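Local coordinates for protein arginine N-methyltransferase SFM1 (Saccharomyces cerevisiae, PDB 5C74) that transfers a methyl group from S-adenosyl-L-methionine to a single arginine of ribosomal protein S3, making monomethylarginine as a SPOUT-family protein arginine N-methyltransferase, at residues A[136-141]-A[179-184]; A[54-59]-A[67-72]; A[91-96]-A[148-153]. One frame throughout, in Å; residues are numbered along the deposited sequence.

Interaction 1 of 3, residues A[136-141]-A[179-184]; sequences KQMTTD and PFRYVL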
loop_
_atom_site.group_PDB
_atom_site.type_symbol
_atom_site.label_atom_id
_atom_site.label_comp_id
_atom_site.label_asym_id
_atom_site.label_seq_id
_atom_site.Cartn_x
_atom_site.Cartn_y
_atom_site.Cartn_z
ATOM N N LYS A 136 2.648 -11.734 -21.577
ATOM C CA LYS A 136 2.150 -12.044 -20.238
ATOM C C LYS A 136 2.546 -10.997 -19.211
ATOM O O LYS A 136 3.687 -10.531 -19.183
ATOM C CB LYS A 136 2.627 -13.427 -19.804
ATOM C CG LYS A 136 1.898 -14.537 -20.585
ATOM C CD LYS A 136 1.993 -15.890 -19.919
ATOM C CE LYS A 136 0.989 -16.854 -20.557
ATOM N NZ LYS A 136 0.970 -16.714 -22.038
ATOM N N GLN A 137 1.589 -10.636 -18.366
ATOM C CA GLN A 137 1.847 -9.671 -17.300
ATOM C C GLN A 137 2.984 -10.109 -16.384
ATOM O O GLN A 137 3.108 -11.297 -16.037
ATOM C CB GLN A 137 0.577 -9.442 -16.467
ATOM C CG GLN A 137 0.695 -8.232 -15.540
ATOM C CD GLN A 137 -0.651 -7.706 -15.082
ATOM O OE1 GLN A 137 -1.483 -8.456 -14.566
ATOM N NE2 GLN A 137 -0.873 -6.408 -15.271
ATOM N N MET A 138 3.803 -9.133 -16.005
ATOM C CA MET A 138 4.907 -9.300 -15.071
ATOM C C MET A 138 4.731 -8.367 -13.887
ATOM O O MET A 138 4.143 -7.289 -14.037
ATOM C CB MET A 138 6.249 -8.974 -15.746
ATOM C CG MET A 138 6.581 -9.806 -17.005
ATOM S SD MET A 138 8.078 -9.136 -17.849
ATOM C CE MET A 138 8.557 -10.640 -18.717
ATOM N N THR A 139 5.279 -8.744 -12.733
ATOM C CA THR A 139 5.436 -7.783 -11.651
ATOM C C THR A 139 6.409 -6.701 -12.106
ATOM O O THR A 139 7.213 -6.888 -13.032
ATOM C CB THR A 139 5.956 -8.419 -10.332
ATOM O OG1 THR A 139 7.291 -8.922 -10.522
ATOM C CG2 THR A 139 5.026 -9.573 -9.864
ATOM N N THR A 140 6.340 -5.552 -11.453
ATOM C CA THR A 140 7.176 -4.451 -11.883
ATOM C C THR A 140 8.663 -4.776 -11.756
ATOM O O THR A 140 9.452 -4.458 -12.651
ATOM C CB THR A 140 6.853 -3.200 -11.092
ATOM O OG1 THR A 140 5.449 -2.968 -11.189
ATOM C CG2 THR A 140 7.607 -2.011 -11.685
ATOM N N ASP A 141 9.059 -5.417 -10.662
ATOM C CA ASP A 141 10.476 -5.761 -10.508
ATOM C C ASP A 141 10.934 -6.776 -11.555
ATOM O O ASP A 141 12.076 -6.719 -12.015
ATOM C CB ASP A 141 10.764 -6.292 -9.111
ATOM C CG ASP A 141 10.023 -7.562 -8.817
ATOM O OD1 ASP A 141 8.777 -7.508 -8.769
ATOM O OD2 ASP A 141 10.684 -8.605 -8.624
ATOM N N PRO A 179 0.050 -15.195 -10.545
ATOM C CA PRO A 179 -0.353 -15.199 -11.951
ATOM C C PRO A 179 0.456 -14.247 -12.804
ATOM O O PRO A 179 -0.118 -13.365 -13.438
ATOM C CB PRO A 179 -1.819 -14.748 -11.884
ATOM C CG PRO A 179 -1.850 -13.842 -10.687
ATOM C CD PRO A 179 -0.942 -14.506 -9.688
ATOM N N PHE A 180 1.773 -14.440 -12.813
ATOM C CA PHE A 180 2.689 -13.581 -13.540
ATOM C C PHE A 180 3.754 -14.423 -14.185
ATOM O O PHE A 180 3.956 -15.578 -13.816
ATOM C CB PHE A 180 3.347 -12.558 -12.608
ATOM C CG PHE A 180 2.363 -11.694 -11.900
ATOM C CD1 PHE A 180 1.850 -10.564 -12.522
ATOM C CD2 PHE A 180 1.936 -12.015 -10.625
ATOM C CE1 PHE A 180 0.911 -9.763 -11.872
ATOM C CE2 PHE A 180 1.002 -11.224 -9.978
ATOM C CZ PHE A 180 0.491 -10.098 -10.605
ATOM N N ARG A 181 4.444 -13.819 -15.141
ATOM C CA ARG A 181 5.610 -14.428 -15.728
ATOM C C ARG A 181 6.814 -13.925 -14.944
ATOM O O ARG A 181 6.958 -12.713 -14.760
ATOM C CB ARG A 181 5.711 -14.051 -17.208
ATOM C CG ARG A 181 7.053 -14.367 -17.848
ATOM C CD ARG A 181 6.974 -14.134 -19.364
ATOM N NE ARG A 181 6.202 -15.185 -20.019
ATOM C CZ ARG A 181 5.717 -15.118 -21.258
ATOM N NH1 ARG A 181 5.885 -14.025 -22.002
ATOM N NH2 ARG A 181 5.039 -16.155 -21.746
ATOM N N TYR A 182 7.658 -14.847 -14.471
ATOM C CA TYR A 182 8.850 -14.478 -13.699
ATOM C C TYR A 182 10.134 -14.918 -14.397
ATOM O O TYR A 182 10.141 -15.909 -15.124
ATOM C CB TYR A 182 8.822 -15.107 -12.303
ATOM C CG TYR A 182 7.754 -14.580 -11.373
ATOM C CD1 TYR A 182 6.464 -15.096 -11.411
ATOM C CD2 TYR A 182 8.038 -13.584 -10.440
ATOM C CE1 TYR A 182 5.472 -14.630 -10.545
ATOM C CE2 TYR A 182 7.051 -13.114 -9.566
ATOM C CZ TYR A 182 5.774 -13.642 -9.630
ATOM O OH TYR A 182 4.791 -13.185 -8.771
ATOM N N VAL A 183 11.224 -14.204 -14.144
ATOM C CA VAL A 183 12.540 -14.624 -14.634
ATOM C C VAL A 183 13.061 -15.728 -13.723
ATOM O O VAL A 183 12.916 -15.638 -12.504
ATOM C CB VAL A 183 13.549 -13.440 -14.650
ATOM C CG1 VAL A 183 14.952 -13.919 -15.042
ATOM C CG2 VAL A 183 13.060 -12.343 -15.599
ATOM N N LEU A 184 13.658 -16.763 -14.309
ATOM C CA LEU A 184 14.254 -17.838 -13.533
ATOM C C LEU A 184 15.682 -17.525 -13.111
ATOM O O LEU A 184 16.447 -16.935 -13.887
ATOM C CB LEU A 184 14.248 -19.125 -14.343
ATOM C CG LEU A 184 12.864 -19.759 -14.491
ATOM C CD1 LEU A 184 12.943 -20.932 -15.444
ATOM C CD2 LEU A 184 12.340 -20.206 -13.116
HETATM O O HOH W 1 5.564 -11.295 -20.996
HETATM O O HOH W 2 0.891 -13.454 -16.273
HETATM O O HOH W 3 -1.788 -11.034 -13.313
HETATM O O HOH W 4 6.509 -11.306 -12.421
#
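Arg181 N donates to Gln137 O across 3.0 Å. It is the one direct hydrogen bond between 136-141 and 179-184; the same oxygen also receives a CA-H...O contact from Phe180. Waters add further polar bridges. One links Thr139 N to Arg181 O and sits over the centre of the Tyr182 ring. Two others give hydrogens to Pro179 O, one shared with Gln137 O and one with Gln137 OE1. A fourth accepts from Lys136 N and, weakly, from Arg181 NH1.

The apolar contacts centre on Phe180. The methyl CG2 of Thr139 lies over one face of the ring, 4.1 Å from its centroid, and also touches Tyr182 OH at 3.8 Å. Threonine suits the place because its two branches do different work: CG2, anti to the carbonyl carbon, meets the rings, while OG1 (chi1 65°) bonds Asp141 OD1 at 2.7 Å. Thr139 stands at the N-cap position of helix 140-151. Gln137 runs beside Phe180 in the same direction, OE1 near CE1.

Farther along, the guanidinium of Arg181 is covered on one face by Lys136, whose CB stands over its centre at 3.8 Å. Two cations are thereby close, NZ of Lys136 lying 4.1 Å from Arg181 NH2. Asp164, in a salt bridge with Arg181 NE, probably offsets that repulsion.

The chemistry implies a mixed junction: a backbone bond, bridging waters and alkyl packing on ring and guanidinium together join the loop entering helix 140-151 to strand 181-183 of the antiparallel sheet.

Interaction 2 of 3, residues A[54-59]-A[67-72]; sequences GLRWTT and EDFKDL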
loop_
_atom_site.group_PDB
_atom_site.type_symbol
_atom_site.label_atom_id
_atom_site.label_comp_id
_atom_site.label_asym_id
_atom_site.label_seq_id
_atom_site.Cartn_x
_atom_site.Cartn_y
_atom_site.Cartn_z
ATOM N N GLY A 54 17.437 5.258 -0.658
ATOM C CA GLY A 54 17.676 6.404 -1.524
ATOM C C GLY A 54 16.602 6.694 -2.559
ATOM O O GLY A 54 16.873 7.337 -3.578
ATOM N N LEU A 55 15.378 6.246 -2.296
ATOM C CA LEU A 55 14.287 6.376 -3.262
ATOM C C LEU A 55 14.054 7.819 -3.710
ATOM O O LEU A 55 13.843 8.702 -2.886
ATOM C CB LEU A 55 12.984 5.826 -2.669
ATOM C CG LEU A 55 11.791 5.940 -3.624
ATOM C CD1 LEU A 55 11.928 4.948 -4.787
ATOM C CD2 LEU A 55 10.479 5.751 -2.874
ATOM N N ARG A 56 14.078 8.043 -5.016
ATOM C CA ARG A 56 13.680 9.329 -5.594
ATOM C C ARG A 56 12.219 9.332 -6.001
ATOM O O ARG A 56 11.763 8.438 -6.718
ATOM C CB ARG A 56 14.536 9.650 -6.825
ATOM C CG ARG A 56 16.001 9.758 -6.515
ATOM C CD ARG A 56 16.821 9.921 -7.785
ATOM N NE ARG A 56 18.170 10.364 -7.455
ATOM C CZ ARG A 56 19.032 10.875 -8.330
ATOM N NH1 ARG A 56 18.692 11.004 -9.602
ATOM N NH2 ARG A 56 20.239 11.257 -7.929
ATOM N N TRP A 57 11.489 10.360 -5.571
ATOM C CA TRP A 57 10.067 10.443 -5.872
ATOM C C TRP A 57 9.662 11.887 -6.105
ATOM O O TRP A 57 10.302 12.810 -5.599
ATOM C CB TRP A 57 9.244 9.853 -4.724
ATOM C CG TRP A 57 9.519 10.550 -3.443
ATOM C CD1 TRP A 57 10.554 10.321 -2.587
ATOM C CD2 TRP A 57 8.764 11.631 -2.883
ATOM N NE1 TRP A 57 10.494 11.193 -1.524
ATOM C CE2 TRP A 57 9.399 12.003 -1.679
ATOM C CE3 TRP A 57 7.618 12.322 -3.286
ATOM C CZ2 TRP A 57 8.915 13.026 -0.861
ATOM C CZ3 TRP A 57 7.142 13.353 -2.467
ATOM C CH2 TRP A 57 7.793 13.689 -1.274
ATOM N N THR A 58 8.575 12.090 -6.840
ATOM C CA THR A 58 8.039 13.438 -6.998
ATOM C C THR A 58 6.544 13.383 -7.236
ATOM O O THR A 58 6.025 12.379 -7.734
ATOM C CB THR A 58 8.726 14.183 -8.153
ATOM O OG1 THR A 58 8.123 15.466 -8.320
ATOM C CG2 THR A 58 8.594 13.396 -9.452
ATOM N N THR A 59 5.840 14.448 -6.851
ATOM C CA THR A 59 4.417 14.527 -7.180
ATOM C C THR A 59 4.239 15.008 -8.622
ATOM O O THR A 59 3.168 14.863 -9.205
ATOM C CB THR A 59 3.655 15.465 -6.245
ATOM O OG1 THR A 59 4.178 16.791 -6.379
ATOM C CG2 THR A 59 3.840 15.020 -4.793
ATOM N N GLU A 67 13.532 18.771 -13.694
ATOM C CA GLU A 67 13.530 19.912 -12.790
ATOM C C GLU A 67 13.796 19.496 -11.339
ATOM O O GLU A 67 14.480 20.193 -10.612
ATOM C CB GLU A 67 12.193 20.646 -12.896
ATOM C CG GLU A 67 12.112 21.950 -12.134
ATOM C CD GLU A 67 10.824 22.700 -12.443
ATOM O OE1 GLU A 67 10.205 22.409 -13.492
ATOM O OE2 GLU A 67 10.432 23.567 -11.637
ATOM N N ASP A 68 13.268 18.352 -10.916
ATOM C CA ASP A 68 13.440 17.932 -9.523
ATOM C C ASP A 68 14.768 17.228 -9.241
ATOM O O ASP A 68 15.236 17.205 -8.095
ATOM C CB ASP A 68 12.297 17.009 -9.099
ATOM C CG ASP A 68 11.022 17.769 -8.780
ATOM O OD1 ASP A 68 11.045 19.014 -8.843
ATOM O OD2 ASP A 68 10.013 17.117 -8.434
ATOM N N PHE A 69 15.357 16.649 -10.284
ATOM C CA PHE A 69 16.577 15.864 -10.164
ATOM C C PHE A 69 17.540 16.290 -11.259
ATOM O O PHE A 69 17.579 15.711 -12.348
ATOM C CB PHE A 69 16.267 14.370 -10.252
ATOM C CG PHE A 69 15.285 13.914 -9.215
ATOM C CD1 PHE A 69 15.704 13.646 -7.916
ATOM C CD2 PHE A 69 13.936 13.798 -9.519
ATOM C CE1 PHE A 69 14.797 13.245 -6.940
ATOM C CE2 PHE A 69 13.022 13.396 -8.546
ATOM C CZ PHE A 69 13.458 13.121 -7.255
ATOM N N LYS A 70 18.296 17.330 -10.959
ATOM C CA LYS A 70 19.045 18.037 -11.981
ATOM C C LYS A 70 20.231 17.224 -12.498
ATOM O O LYS A 70 20.780 17.528 -13.551
ATOM C CB LYS A 70 19.493 19.400 -11.439
ATOM C CG LYS A 70 18.339 20.414 -11.398
ATOM C CD LYS A 70 18.741 21.729 -10.751
ATOM C CE LYS A 70 17.778 22.838 -11.150
ATOM N NZ LYS A 70 16.355 22.476 -10.885
ATOM N N ASP A 71 20.596 16.164 -11.783
ATOM C CA ASP A 71 21.669 15.288 -12.241
ATOM C C ASP A 71 21.250 14.349 -13.383
ATOM O O ASP A 71 22.104 13.836 -14.105
ATOM C CB ASP A 71 22.206 14.457 -11.077
ATOM C CG ASP A 71 21.118 13.648 -10.390
ATOM O OD1 ASP A 71 20.028 14.208 -10.144
ATOM O OD2 ASP A 71 21.353 12.454 -10.106
ATOM N N LEU A 72 19.951 14.123 -13.558
ATOM C CA LEU A 72 19.498 13.167 -14.571
ATOM C C LEU A 72 19.623 13.719 -15.986
ATOM O O LEU A 72 19.455 14.921 -16.207
ATOM C CB LEU A 72 18.038 12.751 -14.322
ATOM C CG LEU A 72 17.780 11.931 -13.053
ATOM C CD1 LEU A 72 16.287 11.724 -12.835
ATOM C CD2 LEU A 72 18.483 10.588 -13.130
#
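With CG anti to its carbonyl carbon (chi1 -61°) and the chain extended from CG to NE, Arg56 runs past Phe69 to Asp71. Arg56 and Phe69 lie side by side and antiparallel, guanidinium and ring planes only 13° apart, with Phe69 CD1 over one face of the guanidinium. Arg56 CB comes within 3.6 Å of Phe69 CE1, while Trp57 O meets the ring edge in plane, 3.6 Å from Phe69 CZ. Arginine suits this place because its methylenes pack beside the ring while its charged end reaches beyond.

There it meets Asp71 tip to tip. NH2 and NH1 of Arg56 both bond the single oxygen OD2 of Asp71, at 2.7 and 3.1 Å, on its syn side, with the carboxylate turned 72° from the guanidinium. Leu72 CD2 lies beside NH1 at the guanidinium edge.

At the other end, Thr58 OG1 donates to Asp68 OD2 over a short 2.5 Å, approaching nearly along the acceptor's C-O axis. Asp68 OD1 makes a salt bridge to Lys60.

Phe69 to Leu72 form a type I beta turn just after helix 65-68. The contact thus ties that helix end and turn to the short, weakly bonded strand 56-57 and the residue after it, at the margin of the parallel sheet within this chain of SPOUT-clan alpha/beta fold.

Interaction 3 of 3, residues A[91-96]-A[148-153]; sequences LQPEDA and QLIIKD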
loop_
_atom_site.group_PDB
_atom_site.type_symbol
_atom_site.label_atom_id
_atom_site.label_comp_id
_atom_site.label_asym_id
_atom_site.label_seq_id
_atom_site.Cartn_x
_atom_site.Cartn_y
_atom_site.Cartn_z
ATOM N N LEU A 91 10.204 -4.959 -26.876
ATOM C CA LEU A 91 11.518 -4.372 -26.639
ATOM C C LEU A 91 12.587 -5.356 -27.089
ATOM O O LEU A 91 12.508 -6.544 -26.769
ATOM C CB LEU A 91 11.691 -4.038 -25.156
ATOM C CG LEU A 91 12.874 -3.158 -24.765
ATOM C CD1 LEU A 91 12.651 -1.735 -25.267
ATOM C CD2 LEU A 91 13.054 -3.167 -23.246
ATOM N N GLN A 92 13.557 -4.874 -27.862
ATOM C CA GLN A 92 14.635 -5.728 -28.383
ATOM C C GLN A 92 15.983 -5.142 -28.003
ATOM O O GLN A 92 16.072 -3.953 -27.705
ATOM C CB GLN A 92 14.562 -5.853 -29.915
ATOM C CG GLN A 92 13.402 -6.654 -30.449
ATOM C CD GLN A 92 13.453 -6.733 -31.962
ATOM O OE1 GLN A 92 13.007 -5.821 -32.660
ATOM N NE2 GLN A 92 14.026 -7.812 -32.475
ATOM N N PRO A 93 17.055 -5.955 -28.065
ATOM C CA PRO A 93 18.380 -5.403 -27.760
ATOM C C PRO A 93 18.762 -4.188 -28.613
ATOM O O PRO A 93 19.448 -3.290 -28.112
ATOM C CB PRO A 93 19.318 -6.586 -28.044
ATOM C CG PRO A 93 18.477 -7.778 -27.750
ATOM C CD PRO A 93 17.112 -7.412 -28.283
ATOM N N GLU A 94 18.311 -4.137 -29.864
ATOM C CA GLU A 94 18.636 -2.994 -30.725
ATOM C C GLU A 94 18.012 -1.688 -30.240
ATOM O O GLU A 94 18.455 -0.610 -30.632
ATOM C CB GLU A 94 18.192 -3.239 -32.171
ATOM C CG GLU A 94 18.547 -4.607 -32.713
ATOM C CD GLU A 94 17.482 -5.623 -32.372
ATOM O OE1 GLU A 94 16.355 -5.494 -32.903
ATOM O OE2 GLU A 94 17.760 -6.522 -31.554
ATOM N N ASP A 95 16.985 -1.776 -29.395
ATOM C CA ASP A 95 16.360 -0.575 -28.822
ATOM C C ASP A 95 17.233 0.127 -27.788
ATOM O O ASP A 95 16.929 1.238 -27.357
ATOM C CB ASP A 95 15.020 -0.920 -28.159
ATOM C CG ASP A 95 13.954 -1.310 -29.158
ATOM O OD1 ASP A 95 13.952 -0.767 -30.281
ATOM O OD2 ASP A 95 13.095 -2.139 -28.801
ATOM N N ALA A 96 18.315 -0.520 -27.379
ATOM C CA ALA A 96 19.220 0.085 -26.398
ATOM C C ALA A 96 19.781 1.448 -26.839
ATOM O O ALA A 96 20.039 2.308 -25.998
ATOM C CB ALA A 96 20.378 -0.879 -26.090
ATOM N N GLN A 148 16.463 -4.946 -18.197
ATOM C CA GLN A 148 17.913 -4.926 -18.025
ATOM C C GLN A 148 18.582 -6.015 -18.865
ATOM O O GLN A 148 19.614 -5.789 -19.503
ATOM C CB GLN A 148 18.280 -5.096 -16.545
ATOM C CG GLN A 148 17.904 -3.906 -15.692
ATOM C CD GLN A 148 18.905 -2.778 -15.831
ATOM O OE1 GLN A 148 18.663 -1.800 -16.537
ATOM N NE2 GLN A 148 20.044 -2.920 -15.172
ATOM N N LEU A 149 18.007 -7.206 -18.848
ATOM C CA LEU A 149 18.561 -8.313 -19.620
ATOM C C LEU A 149 18.584 -7.970 -21.110
ATOM O O LEU A 149 19.547 -8.278 -21.823
ATOM C CB LEU A 149 17.740 -9.595 -19.367
ATOM C CG LEU A 149 17.859 -10.191 -17.956
ATOM C CD1 LEU A 149 16.786 -11.272 -17.696
ATOM C CD2 LEU A 149 19.250 -10.780 -17.800
ATOM N N ILE A 150 17.524 -7.314 -21.575
ATOM C CA ILE A 150 17.383 -7.010 -23.002
ATOM C C ILE A 150 18.282 -5.842 -23.414
ATOM O O ILE A 150 19.012 -5.926 -24.402
ATOM C CB ILE A 150 15.904 -6.691 -23.348
ATOM C CG1 ILE A 150 15.041 -7.942 -23.201
ATOM C CG2 ILE A 150 15.755 -6.152 -24.758
ATOM C CD1 ILE A 150 13.533 -7.652 -23.284
ATOM N N ILE A 151 18.266 -4.775 -22.619
ATOM C CA ILE A 151 18.888 -3.516 -22.992
ATOM C C ILE A 151 20.350 -3.452 -22.549
ATOM O O ILE A 151 21.227 -3.003 -23.299
ATOM C CB ILE A 151 18.092 -2.328 -22.401
ATOM C CG1 ILE A 151 16.688 -2.278 -23.014
ATOM C CG2 ILE A 151 18.787 -1.006 -22.670
ATOM C CD1 ILE A 151 16.664 -1.961 -24.511
ATOM N N LYS A 152 20.620 -3.913 -21.334
ATOM C CA LYS A 152 21.988 -3.881 -20.824
ATOM C C LYS A 152 22.789 -5.083 -21.295
ATOM O O LYS A 152 23.895 -4.921 -21.820
ATOM C CB LYS A 152 21.997 -3.803 -19.296
ATOM C CG LYS A 152 23.383 -3.984 -18.677
ATOM C CD LYS A 152 23.333 -3.779 -17.165
ATOM C CE LYS A 152 24.466 -4.536 -16.477
ATOM N NZ LYS A 152 24.126 -5.972 -16.314
ATOM N N ASP A 153 22.250 -6.288 -21.124
ATOM C CA ASP A 153 22.999 -7.494 -21.464
ATOM C C ASP A 153 22.804 -7.934 -22.914
ATOM O O ASP A 153 23.519 -8.816 -23.382
ATOM C CB ASP A 153 22.607 -8.649 -20.540
ATOM C CG ASP A 153 23.060 -8.424 -19.104
ATOM O OD1 ASP A 153 23.906 -7.522 -18.873
ATOM O OD2 ASP A 153 22.575 -9.149 -18.211
#
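Ile151 pushes its CD1 methyl into a hollow formed by Leu91, the Asp95-Ala96 backbone and the carbonyl of Gln92. CD1 of Ile151 ends 3.6 Å from Ala96 N and also lies near Leu91 CG. Chi1 and chi2 of Ile151 are both near -65°, and the chi2 bend turns CD1 in among these partners. A branched side chain suits the place because its other arm, CG2 of Ile151, lies against Ala96 CB at 3.8 Å. Alanine, with nothing beyond CB, lets the chains approach closely there: the CB of Ala96 also sits 3.6 Å from Ile151 O.

Leu91 forms one wall of the hollow. Its CD2 touches Ile151 CG1 at 3.7 Å, the two side chains crossing at about a right angle.

The hollow is formed by loop 91-96, which includes a 3-10 segment from Pro93 onward, in the connection between strands 80-83 and 101-104; it packs against the C-terminal end of helix 140-151. Asp95 OD2 helps to hold the turn by accepting from Gln92 N at 2.9 Å, together with the backbone bond from Asp95 N to Gln92 O, and it also forms a salt bridge with Arg131 of strand 128-131.

Ile150 supplies the second bump. Its CG2 presses on the flat peptide joining Gln92 to Pro93, 3.4 Å from Gln92 C, and reaches Pro93 CD at 4.0 Å; its CD1 rests near Leu91 O. The proline ring is a compact partner without an N-H to satisfy, and the CA of Pro93 sends a C-H toward Ile150 O, 3.5 Å away, while CB and CG lie close to the same oxygen.

Interactions 1 and 3 share helix 140-151: interaction 1 engages its beginning and interaction 3 its end. Their centres are 17 Å apart, and they touch where Val183 CG1 meets Leu149 CD1 at 4.2 Å. Both are partly buried, yet interaction 1 joins the helix to the antiparallel sheet with waters and mixed polar contacts, while interaction 3 fits apolar side chains against a loop that follows strand 80-83. Interaction 2 is a surface contact on the opposite side of the chain's centre from interaction 1, about 11 Å away between nearest atoms. At that margin of the parallel sheet, charged and hydroxyl groups carry much of the binding, alongside one aromatic ring.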